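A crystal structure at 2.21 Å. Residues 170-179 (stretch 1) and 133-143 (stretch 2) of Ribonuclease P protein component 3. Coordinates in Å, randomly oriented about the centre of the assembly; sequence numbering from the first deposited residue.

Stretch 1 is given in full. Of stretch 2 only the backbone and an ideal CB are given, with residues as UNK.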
ATOM      1  N   ARG A 170     -14.625  -4.034  -7.905  1.00 46.55           N
ATOM      2  CA  ARG A 170     -14.124  -2.766  -8.435  1.00 46.63           C
ATOM      3  C   ARG A 170     -13.483  -1.921  -7.334  1.00 43.70           C
ATOM      4  O   ARG A 170     -13.772  -0.738  -7.196  1.00 43.66           O
ATOM      5  CB  ARG A 170     -15.243  -2.003  -9.163  1.00 51.72           C
ATOM      6  CG  ARG A 170     -16.012  -2.851 -10.168  1.00 55.82           C
ATOM      7  CD  ARG A 170     -16.590  -2.023 -11.307  1.00 62.05           C
ATOM      8  NE  ARG A 170     -15.562  -1.590 -12.260  1.00 67.89           N
ATOM      9  CZ  ARG A 170     -15.798  -0.936 -13.404  1.00 71.87           C
ATOM     10  NH1 ARG A 170     -17.041  -0.624 -13.774  1.00 72.79           N
ATOM     11  NH2 ARG A 170     -14.779  -0.592 -14.192  1.00 71.34           N
ATOM     12  N   VAL A 171     -12.612  -2.548  -6.547  1.00 40.82           N
ATOM     13  CA  VAL A 171     -11.923  -1.863  -5.457  1.00 38.70           C
ATOM     14  C   VAL A 171     -10.675  -1.215  -6.045  1.00 40.33           C
ATOM     15  O   VAL A 171     -10.006  -1.832  -6.873  1.00 40.62           O
ATOM     16  CB  VAL A 171     -11.496  -2.834  -4.333  1.00 37.95           C
ATOM     17  CG1 VAL A 171     -10.857  -2.070  -3.175  1.00 38.79           C
ATOM     18  CG2 VAL A 171     -12.679  -3.643  -3.833  1.00 38.61           C
ATOM     19  N   PRO A 172     -10.360   0.028  -5.642  1.00 39.84           N
ATOM     20  CA  PRO A 172      -9.104   0.609  -6.126  1.00 40.89           C
ATOM     21  C   PRO A 172      -7.907  -0.208  -5.653  1.00 41.68           C
ATOM     22  O   PRO A 172      -7.985  -0.867  -4.616  1.00 43.44           O
ATOM     23  CB  PRO A 172      -9.086   2.007  -5.493  1.00 40.72           C
ATOM     24  CG  PRO A 172     -10.513   2.300  -5.137  1.00 41.64           C
ATOM     25  CD  PRO A 172     -11.126   0.972  -4.804  1.00 40.16           C
ATOM     26  N   ARG A 173      -6.813  -0.173  -6.407  1.00 41.44           N
ATOM     27  CA  ARG A 173      -5.617  -0.927  -6.044  1.00 42.24           C
ATOM     28  C   ARG A 173      -4.372  -0.373  -6.706  1.00 41.77           C
ATOM     29  O   ARG A 173      -4.446   0.381  -7.667  1.00 41.54           O
ATOM     30  CB  ARG A 173      -5.769  -2.406  -6.402  1.00 43.91           C
ATOM     31  CG  ARG A 173      -5.895  -2.696  -7.895  1.00 46.61           C
ATOM     32  CD  ARG A 173      -7.290  -2.356  -8.403  1.00 47.74           C
ATOM     33  NE  ARG A 173      -7.489  -2.738  -9.789  1.00 52.30           N
ATOM     34  CZ  ARG A 173      -8.672  -2.791 -10.397  1.00 53.68           C
ATOM     35  NH1 ARG A 173      -9.800  -2.479  -9.747  1.00 52.42           N
ATOM     36  NH2 ARG A 173      -8.723  -3.162 -11.672  1.00 54.64           N
ATOM     37  N   PHE A 174      -3.225  -0.759  -6.169  1.00 40.67           N
ATOM     38  CA  PHE A 174      -1.950  -0.453  -6.787  1.00 41.95           C
ATOM     39  C   PHE A 174      -0.924  -1.523  -6.449  1.00 42.09           C
ATOM     40  O   PHE A 174      -1.051  -2.210  -5.432  1.00 40.59           O
ATOM     41  CB  PHE A 174      -1.455   0.927  -6.348  1.00 43.09           C
ATOM     42  CG  PHE A 174      -1.379   1.110  -4.857  1.00 43.50           C
ATOM     43  CD1 PHE A 174      -0.242   0.748  -4.154  1.00 44.83           C
ATOM     44  CD2 PHE A 174      -2.431   1.683  -4.165  1.00 45.57           C
ATOM     45  CE1 PHE A 174      -0.166   0.932  -2.786  1.00 43.94           C
ATOM     46  CE2 PHE A 174      -2.361   1.873  -2.796  1.00 44.37           C
ATOM     47  CZ  PHE A 174      -1.229   1.490  -2.106  1.00 43.87           C
ATOM     48  N   ILE A 175       0.068  -1.671  -7.326  1.00 41.74           N
ATOM     49  CA  ILE A 175       1.211  -2.529  -7.065  1.00 43.40           C
ATOM     50  C   ILE A 175       2.331  -1.653  -6.522  1.00 42.25           C
ATOM     51  O   ILE A 175       2.560  -0.554  -7.030  1.00 40.44           O
ATOM     52  CB  ILE A 175       1.725  -3.241  -8.335  1.00 43.71           C
ATOM     53  CG1 ILE A 175       0.591  -3.961  -9.082  1.00 44.69           C
ATOM     54  CG2 ILE A 175       2.854  -4.204  -7.984  1.00 43.80           C
ATOM     55  CD1 ILE A 175      -0.152  -4.998  -8.275  1.00 46.84           C
ATOM     56  N   THR A 176       3.040  -2.151  -5.510  1.00 41.39           N
ATOM     57  CA  THR A 176       4.165  -1.422  -4.942  1.00 40.94           C
ATOM     58  C   THR A 176       5.252  -2.351  -4.413  1.00 41.46           C
ATOM     59  O   THR A 176       4.990  -3.494  -4.070  1.00 42.30           O
ATOM     60  CB  THR A 176       3.712  -0.455  -3.830  1.00 41.83           C
ATOM     61  OG1 THR A 176       4.849   0.240  -3.312  1.00 42.17           O
ATOM     62  CG2 THR A 176       2.998  -1.195  -2.695  1.00 40.99           C
ATOM     63  N   SER A 177       6.479  -1.843  -4.369  1.00 41.92           N
ATOM     64  CA  SER A 177       7.601  -2.587  -3.816  1.00 42.60           C
ATOM     65  C   SER A 177       7.535  -2.647  -2.294  1.00 41.66           C
ATOM     66  O   SER A 177       7.919  -3.657  -1.699  1.00 41.13           O
ATOM     67  CB  SER A 177       8.935  -1.961  -4.247  1.00 44.10           C
ATOM     68  OG  SER A 177       9.129  -0.685  -3.644  1.00 46.63           O
ATOM     69  N   SER A 178       7.051  -1.572  -1.672  1.00 42.42           N
ATOM     70  CA  SER A 178       7.105  -1.412  -0.214  1.00 45.55           C
ATOM     71  C   SER A 178       8.548  -1.623   0.244  1.00 48.37           C
ATOM     72  O   SER A 178       8.800  -2.300   1.242  1.00 52.94           O
ATOM     73  CB  SER A 178       6.150  -2.386   0.492  1.00 44.90           C
ATOM     74  OG  SER A 178       4.814  -2.200   0.061  1.00 43.75           O
ATOM     75  N   ALA A 179       9.485  -1.038  -0.504  1.00 48.05           N
ATOM     76  CA  ALA A 179      10.912  -1.298  -0.330  1.00 48.96           C
ATOM     77  C   ALA A 179      11.444  -0.666   0.945  1.00 51.54           C
ATOM     78  O   ALA A 179      11.157   0.499   1.241  1.00 51.73           O
ATOM     79  CB  ALA A 179      11.695  -0.793  -1.528  1.00 47.77           C
ATOM     80  N   UNK A 133     -16.336   2.277   0.476  1.00 50.47           N
ATOM     81  CA  UNK A 133     -15.561   3.275   1.225  1.00 52.05           C
ATOM     82  C   UNK A 133     -14.418   3.874   0.394  1.00 50.04           C
ATOM     83  O   UNK A 133     -13.724   4.774   0.862  1.00 49.97           O
ATOM     84  CB  UNK A 133     -14.993   2.642   2.497  1.00 52.05           C
ATOM     85  N   UNK A 134     -14.206   3.365  -0.819  1.00 48.31           N
ATOM     86  CA  UNK A 134     -13.131   3.848  -1.689  1.00 44.96           C
ATOM     87  C   UNK A 134     -11.719   3.564  -1.199  1.00 43.11           C
ATOM     88  O   UNK A 134     -10.790   4.290  -1.544  1.00 42.95           O
ATOM     89  CB  UNK A 134     -13.284   5.358  -1.880  1.00 44.96           C
ATOM     90  N   UNK A 135     -11.550   2.503  -0.408  1.00 43.00           N
ATOM     91  CA  UNK A 135     -10.252   2.158   0.176  1.00 41.27           C
ATOM     92  C   UNK A 135      -9.454   1.270  -0.780  1.00 42.36           C
ATOM     93  O   UNK A 135      -9.925   0.206  -1.170  1.00 45.27           O
ATOM     94  CB  UNK A 135     -10.439   1.455   1.522  1.00 41.27           C
ATOM     95  N   UNK A 136      -8.250   1.711  -1.146  1.00 40.63           N
ATOM     96  CA  UNK A 136      -7.408   0.979  -2.090  1.00 41.23           C
ATOM     97  C   UNK A 136      -6.714  -0.205  -1.430  1.00 42.21           C
ATOM     98  O   UNK A 136      -6.436  -0.194  -0.231  1.00 41.50           O
ATOM     99  CB  UNK A 136      -6.365   1.916  -2.703  1.00 41.23           C
ATOM    100  N   UNK A 137      -6.431  -1.229  -2.227  1.00 43.95           N
ATOM    101  CA  UNK A 137      -5.630  -2.363  -1.767  1.00 43.04           C
ATOM    102  C   UNK A 137      -4.227  -2.263  -2.335  1.00 41.03           C
ATOM    103  O   UNK A 137      -4.062  -2.179  -3.548  1.00 40.27           O
ATOM    104  CB  UNK A 137      -6.276  -3.690  -2.169  1.00 43.04           C
ATOM    105  N   UNK A 138      -3.232  -2.291  -1.446  1.00 41.34           N
ATOM    106  CA  UNK A 138      -1.828  -2.277  -1.828  1.00 42.35           C
ATOM    107  C   UNK A 138      -1.227  -3.665  -1.964  1.00 42.87           C
ATOM    108  O   UNK A 138      -1.102  -4.394  -0.983  1.00 44.77           O
ATOM    109  CB  UNK A 138      -1.024  -1.474  -0.803  1.00 42.35           C
ATOM    110  N   UNK A 139      -0.846  -4.021  -3.185  1.00 42.41           N
ATOM    111  CA  UNK A 139      -0.177  -5.286  -3.459  1.00 42.51           C
ATOM    112  C   UNK A 139       1.329  -5.104  -3.370  1.00 43.91           C
ATOM    113  O   UNK A 139       1.968  -4.695  -4.346  1.00 43.90           O
ATOM    114  CB  UNK A 139      -0.572  -5.825  -4.835  1.00 42.51           C
ATOM    115  N   UNK A 140       1.890  -5.406  -2.196  1.00 44.72           N
ATOM    116  CA  UNK A 140       3.316  -5.216  -1.942  1.00 44.39           C
ATOM    117  C   UNK A 140       4.119  -6.375  -2.516  1.00 43.10           C
ATOM    118  O   UNK A 140       3.750  -7.528  -2.355  1.00 43.99           O
ATOM    119  CB  UNK A 140       3.583  -5.078  -0.442  1.00 44.39           C
ATOM    120  N   UNK A 141       5.224  -6.056  -3.177  1.00 42.85           N
ATOM    121  CA  UNK A 141       6.160  -7.062  -3.666  1.00 42.78           C
ATOM    122  C   UNK A 141       7.127  -7.537  -2.567  1.00 44.91           C
ATOM    123  O   UNK A 141       7.717  -8.607  -2.688  1.00 44.95           O
ATOM    124  CB  UNK A 141       6.951  -6.500  -4.849  1.00 42.78           C
ATOM    125  N   UNK A 142       7.265  -6.749  -1.497  1.00 44.99           N
ATOM    126  CA  UNK A 142       8.266  -6.984  -0.447  1.00 47.68           C
ATOM    127  C   UNK A 142       8.295  -8.407   0.135  1.00 48.96           C
ATOM    128  O   UNK A 142       9.368  -8.993   0.244  1.00 50.60           O
ATOM    129  CB  UNK A 142       8.020  -5.996   0.695  1.00 47.68           C
ATOM    130  N   UNK A 143       7.127  -8.963   0.520  1.00 50.57           N
ATOM    131  CA  UNK A 143       7.120 -10.311   1.108  1.00 51.86           C
ATOM    132  C   UNK A 143       7.678 -11.411   0.191  1.00 50.40           C
ATOM    133  O   UNK A 143       8.253 -12.375   0.680  1.00 48.33           O
ATOM    134  CB  UNK A 143       5.688 -10.677   1.503  1.00 51.86           C
TER

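Stretch 2 runs parallel to stretch 1, and five backbone hydrogen bonds fix the register between them, so each position can be read against a known neighbour. Position 133 lies beyond the reach of stretch 1, which sets no preference there; it is Arg133. At 134 phi is positive (67°), which by itself favours glycine, and CA-to-CB points away. The residue is Gly134. Position 135 also points away, with no atom of stretch 1 within 5.5 Å of its ideal CB, so many side chains would fit; Val135 occupies it, and its O lies 3.2 Å from Val171 CG1.

At 136 the CB points sideways into a narrow place, 3.7 Å from Pro172 O and 4.0 Å from Phe174 CE2. A small apolar side chain suits this best. Ala136 packs its CB 3.9 Å from Pro172 CB, while its CA makes a CA-H...O contact with Pro172 O.

The CB of 137 lies on the face of the sheet shared with Arg173, 5.0 Å from Val171 CG1. Valine, leucine or isoleucine could use this apolar neighbour. Ile137 (chi1 m) brings CG1 to 4.0 Å from Val171 CG1; its backbone N donates to Pro172 O (2.9 Å) and its O accepts from Phe174 N (3.1 Å).

Position 138 is restrictive: an ideal CB would sit 3.2 Å from Phe174 CE1, a tight approach, although phi/psi of -93/114 is ordinary for a strand. Glycine is therefore the natural fit. Gly138 lets the Phe174 ring lie over the backbone, its CA 4.0 Å from the ring centroid in a CH-pi contact.

At 139 the CB is on the face with Arg173 and Ile175, 3.6 Å from Ile175 CD1. A large apolar or aromatic residue could spread here. Phe139 packs CB 3.5 Å from Ile175 CD1 and brings its ring edge toward Arg173, CE1 being 3.8 Å from Arg173 CB. Its N donates to Phe174 O (2.9 Å), and its O accepts from Thr176 N (3.0 Å).

The ideal CB at 140 is 3.2 Å from Ser178 OG, so a small side chain is indicated, alanine or serine among them. Ser140 is found, its OG hydrogen-bonded elsewhere in the structure.

At 141 the CB points sideways, 4.1 Å from Ser177 CA, leaving latitude; Leu141 contributes chiefly its N, bonded to Thr176 O at 2.7 Å. Position 142 points toward the carbonyls of Ser177 and Ser178, favouring a short polar group. Ser142 OG donates to a water (2.9 Å) that in turn donates to Ser178 O (2.7 Å). At 143 no atom of stretch 1 lies within 5.5 Å of the ideal CB, so stretch 1 sets no preference; the residue is Pro143, which makes no contact with it.

Stretch 2 (133-143) RGVAIGFSLSP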
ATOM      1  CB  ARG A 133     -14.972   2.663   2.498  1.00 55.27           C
ATOM      2  CG  ARG A 133     -15.978   2.084   3.479  1.00 60.45           C
ATOM      3  CD  ARG A 133     -16.784   3.132   4.221  1.00 64.29           C
ATOM      4  NE  ARG A 133     -17.280   2.611   5.499  1.00 71.84           N
ATOM      5  CZ  ARG A 133     -18.239   1.689   5.650  1.00 73.20           C
ATOM      6  NH1 ARG A 133     -18.848   1.144   4.602  1.00 73.48           N
ATOM      7  NH2 ARG A 133     -18.595   1.303   6.874  1.00 72.08           N
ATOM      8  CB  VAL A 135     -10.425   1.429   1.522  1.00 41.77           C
ATOM      9  CG1 VAL A 135      -9.070   1.052   2.114  1.00 42.90           C
ATOM     10  CG2 VAL A 135     -11.206   2.302   2.499  1.00 42.85           C
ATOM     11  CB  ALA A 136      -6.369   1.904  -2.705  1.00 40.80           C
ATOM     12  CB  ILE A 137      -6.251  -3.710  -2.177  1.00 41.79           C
ATOM     13  CG1 ILE A 137      -7.658  -3.844  -1.589  1.00 43.52           C
ATOM     14  CG2 ILE A 137      -5.383  -4.877  -1.712  1.00 41.80           C
ATOM     15  CD1 ILE A 137      -7.713  -3.904  -0.072  1.00 43.17           C
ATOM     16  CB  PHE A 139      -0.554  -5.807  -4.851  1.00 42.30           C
ATOM     17  CG  PHE A 139      -1.972  -6.270  -4.955  1.00 39.85           C
ATOM     18  CD1 PHE A 139      -2.973  -5.386  -5.288  1.00 40.56           C
ATOM     19  CD2 PHE A 139      -2.300  -7.591  -4.718  1.00 40.06           C
ATOM     20  CE1 PHE A 139      -4.284  -5.808  -5.383  1.00 42.05           C
ATOM     21  CE2 PHE A 139      -3.608  -8.025  -4.807  1.00 40.26           C
ATOM     22  CZ  PHE A 139      -4.602  -7.132  -5.142  1.00 40.89           C
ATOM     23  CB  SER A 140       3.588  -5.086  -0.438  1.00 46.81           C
ATOM     24  OG  SER A 140       3.390  -6.328   0.227  1.00 53.34           O
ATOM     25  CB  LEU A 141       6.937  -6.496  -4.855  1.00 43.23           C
ATOM     26  CG  LEU A 141       8.060  -7.320  -5.486  1.00 46.22           C
ATOM     27  CD1 LEU A 141       7.606  -8.705  -5.937  1.00 47.80           C
ATOM     28  CD2 LEU A 141       8.651  -6.553  -6.655  1.00 47.28           C
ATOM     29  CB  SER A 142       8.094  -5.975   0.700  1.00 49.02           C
ATOM     30  OG  SER A 142       9.277  -5.889   1.460  1.00 56.00           O
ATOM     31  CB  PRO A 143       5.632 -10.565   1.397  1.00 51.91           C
ATOM     32  CG  PRO A 143       5.000  -9.216   1.429  1.00 52.41           C
ATOM     33  CD  PRO A 143       5.766  -8.397   0.441  1.00 52.12           C
TER
HETATM   34  O   HOH W   1       8.342  -3.885   3.333  1.00 43.18           O
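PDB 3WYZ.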